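Local atomic coordinates of thylakoid lumenal 15 kDa protein 1, chloroplastic (Arabidopsis thaliana, PDB entry 3N90), a protein that is of unknown function, a pentapeptide repeat protein of the chloroplast thylakoid lumen that folds into a right-handed quadrilateral beta helix. Residues I37-N42 and D55-G60; N42-K47 and G60-E65; T79-T84 and K100-T105. The protein carries 2 engineered substitutions. One frame throughout, in Å; residues are numbered along the deposited sequence.

Contact 1 (I37-N42 and D55-G60); sequences ILRQAN and DADLTG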
loop_
_atom_site.group_PDB
_atom_site.type_symbol
_atom_site.label_atom_id
_atom_site.label_comp_id
_atom_site.label_asym_id
_atom_site.label_seq_id
_atom_site.Cartn_x
_atom_site.Cartn_y
_atom_site.Cartn_z
ATOM N N ILE A 37 4.580 -12.624 3.977
ATOM C CA ILE A 37 3.328 -12.991 3.337
ATOM C C ILE A 37 2.207 -12.326 4.122
ATOM O O ILE A 37 2.083 -12.499 5.344
ATOM C CB ILE A 37 3.100 -14.536 3.324
ATOM C CG1 ILE A 37 4.290 -15.275 2.722
ATOM C CG2 ILE A 37 1.821 -14.819 2.531
ATOM C CD1 ILE A 37 4.095 -16.824 2.753
ATOM N N LEU A 38 1.436 -11.506 3.426
ATOM C CA LEU A 38 0.397 -10.677 4.022
ATOM C C LEU A 38 -0.939 -10.833 3.299
ATOM O O LEU A 38 -1.728 -9.870 3.204
ATOM C CB LEU A 38 0.840 -9.196 4.086
ATOM C CG LEU A 38 1.901 -8.932 5.161
ATOM C CD1 LEU A 38 2.655 -7.639 4.819
ATOM C CD2 LEU A 38 1.247 -8.838 6.516
ATOM N N ARG A 39 -1.167 -12.029 2.722
ATOM C CA ARG A 39 -2.397 -12.261 1.995
ATOM C C ARG A 39 -3.566 -12.106 2.946
ATOM O O ARG A 39 -3.542 -12.633 4.085
ATOM C CB ARG A 39 -2.459 -13.664 1.383
ATOM C CG ARG A 39 -1.431 -13.981 0.400
ATOM C CD ARG A 39 -1.935 -15.235 -0.377
ATOM N NE ARG A 39 -1.241 -15.080 -1.594
ATOM C CZ ARG A 39 -1.621 -15.302 -2.819
ATOM N NH1 ARG A 39 -2.811 -15.815 -3.209
ATOM N NH2 ARG A 39 -0.710 -14.974 -3.681
ATOM N N GLN A 40 -4.559 -11.366 2.472
ATOM C CA GLN A 40 -5.766 -11.032 3.242
ATOM C C GLN A 40 -5.529 -10.310 4.566
ATOM O O GLN A 40 -6.400 -10.328 5.440
ATOM C CB GLN A 40 -6.576 -12.307 3.529
ATOM C CG GLN A 40 -7.053 -13.039 2.313
ATOM C CD GLN A 40 -6.049 -14.024 1.715
ATOM O OE1 GLN A 40 -5.404 -14.815 2.425
ATOM N NE2 GLN A 40 -5.938 -13.998 0.392
ATOM N N ALA A 41 -4.355 -9.700 4.748
ATOM C CA ALA A 41 -4.057 -9.011 5.996
ATOM C C ALA A 41 -4.906 -7.759 6.042
ATOM O O ALA A 41 -5.238 -7.205 5.002
ATOM C CB ALA A 41 -2.582 -8.639 6.111
ATOM N N ASN A 42 -5.222 -7.314 7.251
ATOM C CA ASN A 42 -6.009 -6.111 7.466
ATOM C C ASN A 42 -5.150 -4.957 7.974
ATOM O O ASN A 42 -4.691 -4.964 9.123
ATOM C CB ASN A 42 -7.114 -6.405 8.490
ATOM C CG ASN A 42 -8.161 -5.293 8.574
ATOM O OD1 ASN A 42 -8.045 -4.252 7.937
ATOM N ND2 ASN A 42 -9.190 -5.531 9.394
ATOM N N ASP A 55 9.113 -6.665 -1.727
ATOM C CA ASP A 55 8.912 -8.083 -2.096
ATOM C C ASP A 55 7.954 -8.828 -1.156
ATOM O O ASP A 55 8.044 -10.068 -1.055
ATOM C CB ASP A 55 10.237 -8.851 -2.136
ATOM C CG ASP A 55 10.356 -9.751 -3.379
ATOM O OD1 ASP A 55 9.335 -10.050 -4.029
ATOM O OD2 ASP A 55 11.507 -10.062 -3.742
ATOM N N ALA A 56 7.074 -8.100 -0.469
ATOM C CA ALA A 56 5.965 -8.722 0.277
ATOM C C ALA A 56 4.857 -9.210 -0.647
ATOM O O ALA A 56 4.722 -8.758 -1.782
ATOM C CB ALA A 56 5.401 -7.790 1.393
ATOM N N ASP A 57 4.058 -10.141 -0.151
ATOM C CA ASP A 57 2.867 -10.573 -0.876
ATOM C C ASP A 57 1.647 -10.034 -0.176
ATOM O O ASP A 57 1.296 -10.452 0.931
ATOM C CB ASP A 57 2.808 -12.107 -0.960
ATOM C CG ASP A 57 1.592 -12.613 -1.738
ATOM O OD1 ASP A 57 0.798 -11.802 -2.252
ATOM O OD2 ASP A 57 1.456 -13.861 -1.857
ATOM N N LEU A 58 1.017 -9.050 -0.816
ATOM C CA LEU A 58 -0.115 -8.356 -0.200
ATOM C C LEU A 58 -1.464 -8.800 -0.764
ATOM O O LEU A 58 -2.491 -8.140 -0.537
ATOM C CB LEU A 58 0.068 -6.818 -0.331
ATOM C CG LEU A 58 1.027 -6.244 0.731
ATOM C CD1 LEU A 58 1.707 -4.943 0.274
ATOM C CD2 LEU A 58 0.267 -6.020 2.080
ATOM N N THR A 59 -1.466 -9.903 -1.505
ATOM C CA THR A 59 -2.638 -10.267 -2.280
ATOM C C THR A 59 -3.915 -10.224 -1.427
ATOM O O THR A 59 -3.969 -10.850 -0.357
ATOM C CB THR A 59 -2.469 -11.686 -2.882
ATOM O OG1 THR A 59 -1.385 -11.668 -3.813
ATOM C CG2 THR A 59 -3.772 -12.086 -3.600
ATOM N N GLY A 60 -4.914 -9.453 -1.861
ATOM C CA GLY A 60 -6.190 -9.377 -1.113
ATOM C C GLY A 60 -6.220 -8.611 0.201
ATOM O O GLY A 60 -7.236 -8.641 0.935
#
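Arg39 meets Asp57 in a salt bridge on the outer surface of the coil, gripping a single carboxylate oxygen side-on with two nitrogens. Arg39 NE and NH2 each lie 3.0 Å from Asp57 OD2. The oxygen sits in the guanidinium plane, but the carboxylate is turned 81° against it: NH2 reaches the syn lone pair of OD2, whereas NE comes in from above the carboxylate plane. Thr59 lies alongside Arg39 and covers one guanidinium face, its CB 3.7 Å from Arg39 CZ.

The other carboxylate oxygen is bound within its own segment. Asp57 CG stands anti to the backbone N (chi1 -179°), and OD1 accepts the Thr59 backbone N-H, which makes an Asx turn, and also the Thr59 hydroxyl, OG1 being 2.7 Å from Asp57 OD1. Two donors on each oxygen fix the rotation of the carboxylate and probably stabilise its charge.

Between the backbones, Leu38 N donates to Asp57 O at 2.7 Å and Gln40 N to Thr59 O at 2.9 Å; Thr59 O also takes a CA-H...O contact from Arg39 CA. On the inner side Leu38 and Leu58 run side by side, Leu38 CB lying 3.8 Å from Leu58 CD2, and Leu38 CD1 also approaches Ala56 CB.

Both segments belong to the long non-helical region between helix 10-13 and helix 116-125. Backbone bonds to Gln16, Leu18 and Gly20 join segment 37-42 to the preceding chain, while Thr59 OG1 bonds Thr79 OG1 on the following side, placing this pair between further layers of the stack.

Contact 2 (N42-K47 and G60-E65); sequences NFKGAK and GADLSE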
loop_
_atom_site.group_PDB
_atom_site.type_symbol
_atom_site.label_atom_id
_atom_site.label_comp_id
_atom_site.label_asym_id
_atom_site.label_seq_id
_atom_site.Cartn_x
_atom_site.Cartn_y
_atom_site.Cartn_z
ATOM N N ASN A 42 -5.222 -7.314 7.251
ATOM C CA ASN A 42 -6.009 -6.111 7.466
ATOM C C ASN A 42 -5.150 -4.957 7.974
ATOM O O ASN A 42 -4.691 -4.964 9.123
ATOM C CB ASN A 42 -7.114 -6.405 8.490
ATOM C CG ASN A 42 -8.161 -5.293 8.574
ATOM O OD1 ASN A 42 -8.045 -4.252 7.937
ATOM N ND2 ASN A 42 -9.190 -5.531 9.394
ATOM N N PHE A 43 -4.881 -3.988 7.095
ATOM C CA PHE A 43 -4.190 -2.746 7.493
ATOM C C PHE A 43 -5.109 -1.530 7.404
ATOM O O PHE A 43 -4.630 -0.425 7.235
ATOM C CB PHE A 43 -2.958 -2.458 6.608
ATOM C CG PHE A 43 -1.815 -3.463 6.771
ATOM C CD1 PHE A 43 -0.904 -3.332 7.821
ATOM C CD2 PHE A 43 -1.674 -4.528 5.892
ATOM C CE1 PHE A 43 0.162 -4.210 7.991
ATOM C CE2 PHE A 43 -0.603 -5.456 6.061
ATOM C CZ PHE A 43 0.307 -5.281 7.126
ATOM N N LYS A 44 -6.420 -1.729 7.488
ATOM C CA LYS A 44 -7.330 -0.590 7.273
ATOM C C LYS A 44 -7.030 0.528 8.261
ATOM O O LYS A 44 -6.952 0.276 9.462
ATOM C CB LYS A 44 -8.794 -1.032 7.388
ATOM C CG LYS A 44 -9.790 0.124 7.218
ATOM C CD LYS A 44 -11.199 -0.414 7.001
ATOM C CE LYS A 44 -12.119 0.714 6.558
ATOM N NZ LYS A 44 -13.453 0.201 6.185
ATOM N N GLY A 45 -6.798 1.738 7.758
ATOM C CA GLY A 45 -6.468 2.903 8.602
ATOM C C GLY A 45 -5.193 2.817 9.405
ATOM O O GLY A 45 -4.990 3.600 10.352
ATOM N N ALA A 46 -4.320 1.855 9.065
ATOM C CA ALA A 46 -3.043 1.758 9.736
ATOM C C ALA A 46 -2.137 2.948 9.377
ATOM O O ALA A 46 -2.290 3.577 8.318
ATOM C CB ALA A 46 -2.350 0.456 9.411
ATOM N N LYS A 47 -1.212 3.263 10.271
ATOM C CA LYS A 47 -0.248 4.313 10.011
ATOM C C LYS A 47 1.069 3.638 9.647
ATOM O O LYS A 47 1.758 3.020 10.484
ATOM C CB LYS A 47 -0.107 5.300 11.186
ATOM C CG LYS A 47 -1.400 5.898 11.706
ATOM C CD LYS A 47 -2.260 6.557 10.618
ATOM C CE LYS A 47 -3.491 7.275 11.210
ATOM N NZ LYS A 47 -3.979 8.346 10.278
ATOM N N GLY A 60 -4.914 -9.453 -1.861
ATOM C CA GLY A 60 -6.190 -9.377 -1.113
ATOM C C GLY A 60 -6.220 -8.611 0.201
ATOM O O GLY A 60 -7.236 -8.641 0.935
ATOM N N ALA A 61 -5.108 -7.936 0.512
ATOM C CA ALA A 61 -5.011 -7.182 1.756
ATOM C C ALA A 61 -5.929 -5.960 1.703
ATOM O O ALA A 61 -6.228 -5.455 0.614
ATOM C CB ALA A 61 -3.581 -6.760 2.014
ATOM N N ASP A 62 -6.347 -5.492 2.872
ATOM C CA ASP A 62 -7.052 -4.208 3.012
ATOM C C ASP A 62 -6.106 -3.093 3.473
ATOM O O ASP A 62 -5.695 -3.044 4.634
ATOM C CB ASP A 62 -8.234 -4.360 3.969
ATOM C CG ASP A 62 -9.210 -3.174 3.897
ATOM O OD1 ASP A 62 -8.895 -2.175 3.207
ATOM O OD2 ASP A 62 -10.274 -3.247 4.566
ATOM N N LEU A 63 -5.701 -2.233 2.548
ATOM C CA LEU A 63 -4.935 -1.047 2.925
ATOM C C LEU A 63 -5.788 0.263 2.835
ATOM O O LEU A 63 -5.251 1.383 2.744
ATOM C CB LEU A 63 -3.668 -0.973 2.087
ATOM C CG LEU A 63 -2.457 -1.822 2.530
ATOM C CD1 LEU A 63 -1.483 -1.695 1.385
ATOM C CD2 LEU A 63 -1.778 -1.249 3.753
ATOM N N SER A 64 -7.104 0.103 2.821
ATOM C CA SER A 64 -8.000 1.268 2.675
ATOM C C SER A 64 -7.763 2.265 3.809
ATOM O O SER A 64 -7.498 1.859 4.942
ATOM C CB SER A 64 -9.474 0.857 2.546
ATOM O OG SER A 64 -9.968 0.248 3.713
ATOM N N GLU A 65 -7.751 3.550 3.465
ATOM C CA GLU A 65 -7.531 4.654 4.412
ATOM C C GLU A 65 -6.197 4.605 5.183
ATOM O O GLU A 65 -6.000 5.309 6.189
ATOM C CB GLU A 65 -8.757 4.798 5.351
ATOM C CG GLU A 65 -9.939 5.639 4.744
ATOM C CD GLU A 65 -9.794 7.186 4.888
ATOM O OE1 GLU A 65 -8.774 7.788 4.453
ATOM O OE2 GLU A 65 -10.738 7.826 5.411
HETATM O O HOH W 1 -10.783 -4.538 6.625
HETATM O O HOH W 2 -4.941 7.051 8.148
#
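Phe43 and Leu63 make the tight, inward half of this contact. The two side chains lie side by side and point the same way, with Leu63 CD2 3.3 Å from Phe43 CB and 3.7 Å from Phe43 CG. The Phe43 ring also meets Phe23 and, edge-to-face, Phe33. Two backbone bonds hold the layers at this spacing: Phe43 N to Asp62 O at 2.8 Å and Gly45 N to Ser64 O at 2.9 Å.

The outer half is polar and looser. Asn42 and Asp62 lie side by side and point the same way, their amide and carboxylate planes 3° apart, and a water bonded to Asp62 OD2 reaches Asn42 OD1 weakly. The extended Lys44 chain passes Ser64 with CG 3.5 Å from Ser64 OG, yet Lys44 NZ stays 5.0 Å from Asp62 OD2, too far for a salt bridge. A second water links Lys47 NZ to Glu65 O.

Asn42 OD1 and Asp62 OD1 each accept the backbone N-H two residues on. Such Asx turns, beside the type II turn of Phe43 to Ala46 and with large apolar residues inside, fit the corner of a pentapeptide-repeat quadrilateral beta helix.

Contact 3 (T79-T84 and K100-T105); sequences TKVNLT and KGSNIT
Thr79 begins the pairing with a bent CA-H...O contact, Thr79 CA being 3.3 Å from Lys100 O. The same oxygen accepts the backbone N-H of Lys80, with Lys80 N 3.0 Å from Lys100 O. Lys80 starts away from the other segment, and a water joins its NZ to Gly101 O.

At Val81 a side chain takes over from the backbone as acceptor. Val81 N donates to Ser102 OG at 3.0 Å, a nearly straight bond (163° at the hydrogen). Ser102 OG lies beside its own backbone N (chi1 -70°), where it also bonds Val78 O, so this buried hydroxyl ties two peptide groups together. Val81 O then accepts from Asn103 N at 3.0 Å.

Asn82 and Asn103 are neighbours in adjacent layers, side by side with amide planes 8° apart. Each closes an Asx turn on the N-H two residues on; Asn82 OD1 takes in addition the Thr84 hydroxyl, OG1 at 2.8 Å from Asn82 OD1, in the carbonyl plane on a lone pair.

Leu83 N donates to Asn103 O at 2.7 Å. Inside, Leu83 CD1 is 4.0 Å from Ile104 CG2, and Ile104 rests in turn on Leu122 and Val125 of helix 116-125.

Thr84 closes the segment with a CA-H...O contact, its CA 3.1 Å from Thr105 O, and CG2 comes near the same oxygen.

Equivalent residues of parallel coils lying over one another, Asx turns at the outer surface and aliphatic residues within are features of the right-handed quadrilateral beta helix; here a late coil meets helix 116-125, which packs against it at Ile104.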
loop_
_atom_site.group_PDB
_atom_site.type_symbol
_atom_site.label_atom_id
_atom_site.label_comp_id
_atom_site.label_asym_id
_atom_site.label_seq_id
_atom_site.Cartn_x
_atom_site.Cartn_y
_atom_site.Cartn_z
ATOM N N THR A 79 -1.740 -7.424 -5.676
ATOM C CA THR A 79 -2.897 -7.797 -6.491
ATOM C C THR A 79 -4.149 -7.860 -5.631
ATOM O O THR A 79 -4.119 -8.357 -4.510
ATOM C CB THR A 79 -2.689 -9.165 -7.237
ATOM O OG1 THR A 79 -2.576 -10.197 -6.275
ATOM C CG2 THR A 79 -1.440 -9.174 -8.079
ATOM N N LYS A 80 -5.267 -7.356 -6.157
ATOM C CA LYS A 80 -6.564 -7.455 -5.455
ATOM C C LYS A 80 -6.579 -6.834 -4.044
ATOM O O LYS A 80 -7.298 -7.279 -3.146
ATOM C CB LYS A 80 -7.050 -8.907 -5.432
ATOM C CG LYS A 80 -7.360 -9.490 -6.801
ATOM C CD LYS A 80 -7.915 -10.932 -6.673
ATOM C CE LYS A 80 -7.898 -11.650 -8.021
ATOM N NZ LYS A 80 -9.054 -11.200 -8.874
ATOM N N VAL A 81 -5.806 -5.771 -3.895
ATOM C CA VAL A 81 -5.653 -5.081 -2.631
ATOM C C VAL A 81 -6.602 -3.905 -2.653
ATOM O O VAL A 81 -6.753 -3.259 -3.680
ATOM C CB VAL A 81 -4.205 -4.544 -2.480
ATOM C CG1 VAL A 81 -4.080 -3.567 -1.306
ATOM C CG2 VAL A 81 -3.193 -5.709 -2.328
ATOM N N ASN A 82 -7.225 -3.623 -1.513
ATOM C CA ASN A 82 -8.055 -2.451 -1.402
ATOM C C ASN A 82 -7.199 -1.264 -0.986
ATOM O O ASN A 82 -6.624 -1.246 0.115
ATOM C CB ASN A 82 -9.190 -2.707 -0.423
ATOM C CG ASN A 82 -10.254 -1.628 -0.471
ATOM O OD1 ASN A 82 -10.070 -0.578 -1.087
ATOM N ND2 ASN A 82 -11.379 -1.889 0.190
ATOM N N LEU A 83 -7.053 -0.308 -1.905
ATOM C CA LEU A 83 -6.319 0.912 -1.616
ATOM C C LEU A 83 -7.204 2.187 -1.610
ATOM O O LEU A 83 -6.691 3.301 -1.733
ATOM C CB LEU A 83 -5.123 1.103 -2.556
ATOM C CG LEU A 83 -3.869 0.207 -2.366
ATOM C CD1 LEU A 83 -3.013 0.352 -3.636
ATOM C CD2 LEU A 83 -3.089 0.573 -1.157
ATOM N N THR A 84 -8.501 1.989 -1.426
ATOM C CA THR A 84 -9.455 3.101 -1.376
ATOM C C THR A 84 -9.008 4.097 -0.312
ATOM O O THR A 84 -8.782 3.716 0.860
ATOM C CB THR A 84 -10.872 2.617 -1.031
ATOM O OG1 THR A 84 -11.342 1.704 -2.021
ATOM C CG2 THR A 84 -11.846 3.816 -0.937
ATOM N N LYS A 100 -2.508 -5.521 -10.314
ATOM C CA LYS A 100 -3.669 -6.082 -11.035
ATOM C C LYS A 100 -4.857 -6.386 -10.121
ATOM O O LYS A 100 -4.722 -7.108 -9.112
ATOM C CB LYS A 100 -3.259 -7.335 -11.821
ATOM C CG LYS A 100 -4.435 -8.118 -12.419
ATOM C CD LYS A 100 -3.985 -9.025 -13.544
ATOM C CE LYS A 100 -5.158 -9.767 -14.165
ATOM N NZ LYS A 100 -4.690 -10.696 -15.228
ATOM N N GLY A 101 -6.025 -5.832 -10.459
ATOM C CA GLY A 101 -7.224 -6.140 -9.698
ATOM C C GLY A 101 -7.423 -5.243 -8.481
ATOM O O GLY A 101 -8.466 -5.323 -7.825
ATOM N N SER A 102 -6.447 -4.379 -8.179
ATOM C CA SER A 102 -6.539 -3.550 -6.976
ATOM C C SER A 102 -7.530 -2.396 -7.134
ATOM O O SER A 102 -7.754 -1.894 -8.243
ATOM C CB SER A 102 -5.168 -3.073 -6.540
ATOM O OG SER A 102 -4.472 -4.231 -6.044
ATOM N N ASN A 103 -8.167 -2.037 -6.033
ATOM C CA ASN A 103 -9.091 -0.907 -6.034
ATOM C C ASN A 103 -8.341 0.315 -5.561
ATOM O O ASN A 103 -7.926 0.372 -4.406
ATOM C CB ASN A 103 -10.301 -1.225 -5.124
ATOM C CG ASN A 103 -11.285 -0.046 -5.002
ATOM O OD1 ASN A 103 -11.077 1.024 -5.580
ATOM N ND2 ASN A 103 -12.352 -0.248 -4.235
ATOM N N ILE A 104 -8.159 1.299 -6.441
ATOM C CA ILE A 104 -7.396 2.503 -6.106
ATOM C C ILE A 104 -8.237 3.781 -6.101
ATOM O O ILE A 104 -7.692 4.872 -6.301
ATOM C CB ILE A 104 -6.171 2.699 -7.001
ATOM C CG1 ILE A 104 -6.575 2.817 -8.490
ATOM C CG2 ILE A 104 -5.174 1.535 -6.760
ATOM C CD1 ILE A 104 -5.461 3.316 -9.380
ATOM N N THR A 105 -9.530 3.610 -5.866
ATOM C CA THR A 105 -10.480 4.727 -5.825
ATOM C C THR A 105 -10.054 5.642 -4.701
ATOM O O THR A 105 -10.078 5.237 -3.533
ATOM C CB THR A 105 -11.914 4.254 -5.522
ATOM O OG1 THR A 105 -12.348 3.331 -6.517
ATOM C CG2 THR A 105 -12.902 5.463 -5.503
HETATM O O HOH W 3 -9.919 -8.071 -8.927
#

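In the fold
All three contacts join successive coils of one beta helix, with paired residues 20 apart in contacts 1 and 2 and mostly 21 apart in contact 3, where Lys80 faces Ser102, one residue more. Contacts 1 and 2, centres about 10 Å apart, share Asn42 and Gly60 and alternate along the chain, so they are consecutive lengths of the same two coils, meeting inside where Leu38 packs on Phe43. Contact 3 follows later in sequence, in the second repeat range; its centre is about 12 Å from that of contact 1 and 11 Å from that of contact 2. Segment 79-84 lies directly on 55-60 and 60-65 through backbone bonds, making the stack continuous from the first repeat range to the second, towards helix 116-125.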